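Local coordinates for protein PhnH (Penicillium herquei, PDB 6JJT) that catalyses an enantioselective hydroalkoxylation in phenalenone biosynthesis, closing the ring that turns a prenylated phenalenone precursor into (2'R)-atrovenetin, at the interface of chains A and B. Sequence-based numbering; all coordinates share one arbitrary frame. Chains: chain A/B, PhnH.

The interface of chains A and B. Residues chain A 114-115, 126-129, 149; chain B 82-85, 107, 110.
B:Arg85 illustrates how one long side chain can read a partner's backbone across a two-fold subunit interface. It rises from strand 84-94 with CG anti to the backbone N (chi1 -171°), then bends at chi2 and chi3, so the chain curls towards subunit A. CB and CG serve as the stem; CD comes alongside the A:Leu114 methyl CD1, the two side chains running antiparallel. NE turns to water 1, 3.0 Å away, which also meets A:Asn126 O. Beyond CZ, the two N-H groups of NH1 each donate to a main-chain carbonyl: A:Phe115 O at 2.8 Å, approached from above its carbonyl plane, and A:Asn126 O at 3.2 Å, met on a lone pair. Both acceptors lie near the guanidinium plane, which should fix its rotation, while A:Leu114 CB covers one face towards the rim, 4.0 Å from NH2.

Beside this grip three waters run along the seam. Water 2 joins A:Asn127 OD1, the side-chain carbonyl, at 2.7 Å to B:Ile84 N, and water 3 bridges A:Asn127 O and B:Ala107 O. The A:Asn127 side chain crosses that of B:Thr83 at about a right angle, its OD1 lying 3.5 Å from methyl CG2. A:Thr129 CG2 packs on B:Tyr110 CB at 3.7 Å, and CG of the poorly ordered A:Glu149 makes a CH-pi contact over the tyrosine face, toward its rim. Repeated by symmetry, this partly hydrated patch helps hold subunits together in the homotetramer.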
# COMPACT_ATOMS: atom_id res chain seq x y z
N LEU A 114 0.88 2.81 13.30
CA LEU A 114 1.21 4.22 13.02
C LEU A 114 -0.07 5.02 13.05
O LEU A 114 -1.18 4.47 12.98
CB LEU A 114 1.87 4.31 11.63
CG LEU A 114 3.26 3.65 11.53
CD1 LEU A 114 3.66 3.42 10.07
CD2 LEU A 114 4.35 4.35 12.32
N PHE A 115 0.10 6.35 13.23
CA PHE A 115 -1.05 7.22 13.44
C PHE A 115 -0.88 8.47 12.58
O PHE A 115 0.23 8.94 12.34
CB PHE A 115 -1.06 7.72 14.91
CG PHE A 115 -1.12 6.60 15.92
CD1 PHE A 115 -2.35 6.09 16.35
CD2 PHE A 115 0.06 6.08 16.41
CE1 PHE A 115 -2.38 5.08 17.32
CE2 PHE A 115 0.03 5.02 17.32
CZ PHE A 115 -1.20 4.52 17.73
N ASN A 126 1.65 11.48 15.62
CA ASN A 126 2.24 11.36 14.30
C ASN A 126 3.68 10.83 14.36
O ASN A 126 4.19 10.38 13.34
CB ASN A 126 2.26 12.70 13.56
CG ASN A 126 0.86 13.19 13.28
OD1 ASN A 126 -0.08 12.42 13.26
ND2 ASN A 126 0.71 14.48 12.99
N ASN A 127 4.36 11.00 15.47
CA ASN A 127 5.74 10.58 15.67
C ASN A 127 5.86 9.27 16.43
O ASN A 127 6.99 8.90 16.78
CB ASN A 127 6.52 11.71 16.36
CG ASN A 127 6.64 12.91 15.45
OD1 ASN A 127 7.04 12.80 14.28
ND2 ASN A 127 6.43 14.08 16.00
N VAL A 128 4.74 8.57 16.66
CA VAL A 128 4.74 7.35 17.47
C VAL A 128 4.73 6.09 16.62
O VAL A 128 3.90 5.96 15.73
CB VAL A 128 3.58 7.35 18.48
CG1 VAL A 128 3.39 5.99 19.18
CG2 VAL A 128 3.77 8.49 19.46
N THR A 129 5.60 5.15 16.97
CA THR A 129 5.44 3.74 16.56
C THR A 129 4.91 2.97 17.76
O THR A 129 5.56 3.00 18.81
CB THR A 129 6.77 3.11 16.12
OG1 THR A 129 7.76 3.40 17.12
CG2 THR A 129 7.23 3.67 14.79
N GLU A 149 9.98 3.55 21.94
CA GLU A 149 10.89 4.68 21.65
C GLU A 149 12.01 4.63 22.68
O GLU A 149 11.72 4.28 23.75
CB GLU A 149 10.17 5.98 22.00
CG GLU A 149 9.56 6.68 20.84
CD GLU A 149 8.88 7.96 21.27
OE1 GLU A 149 7.71 8.07 20.94
OE2 GLU A 149 9.57 8.87 21.87
OXT GLU A 149 13.09 5.05 22.35
N GLY B 82 8.63 18.58 11.68
CA GLY B 82 9.53 17.64 12.30
C GLY B 82 9.08 16.20 12.10
O GLY B 82 9.85 15.29 12.42
N THR B 83 7.89 16.01 11.52
CA THR B 83 7.42 14.64 11.26
C THR B 83 8.08 14.10 10.01
O THR B 83 8.36 14.81 9.04
CB THR B 83 5.91 14.60 11.05
OG1 THR B 83 5.58 15.36 9.86
CG2 THR B 83 5.18 15.05 12.29
N ILE B 84 8.40 12.83 10.05
CA ILE B 84 8.93 12.21 8.85
C ILE B 84 8.30 10.83 8.79
O ILE B 84 8.49 10.03 9.73
CB ILE B 84 10.46 12.02 8.89
CG1 ILE B 84 11.22 13.34 9.11
CG2 ILE B 84 10.89 11.33 7.59
CD1 ILE B 84 12.72 13.14 9.28
N ARG B 85 7.55 10.55 7.74
CA ARG B 85 6.95 9.22 7.52
C ARG B 85 7.69 8.58 6.36
O ARG B 85 7.86 9.20 5.34
CB ARG B 85 5.46 9.31 7.22
CG ARG B 85 4.71 7.97 7.21
CD ARG B 85 4.69 7.11 8.51
NE ARG B 85 4.23 7.98 9.60
CZ ARG B 85 2.95 8.11 9.96
NH1 ARG B 85 2.62 8.96 10.93
NH2 ARG B 85 2.02 7.51 9.26
N ALA B 107 7.94 6.09 11.61
CA ALA B 107 7.82 7.48 12.08
C ALA B 107 9.24 7.86 12.47
O ALA B 107 9.67 7.60 13.61
CB ALA B 107 6.84 7.57 13.24
N TYR B 110 12.04 6.12 14.22
CA TYR B 110 11.60 4.82 14.73
C TYR B 110 11.01 4.01 13.59
O TYR B 110 10.14 4.50 12.85
CB TYR B 110 10.51 5.08 15.77
CG TYR B 110 10.95 6.08 16.81
CD1 TYR B 110 12.17 6.02 17.45
CD2 TYR B 110 10.10 7.10 17.17
CE1 TYR B 110 12.58 6.96 18.41
CE2 TYR B 110 10.45 8.00 18.17
CZ TYR B 110 11.69 7.95 18.74
OH TYR B 110 12.01 8.91 19.69
O HOH W 1 5.77 10.20 10.99
O HOH W 2 8.34 11.26 12.49
O HOH W 3 9.17 9.99 15.30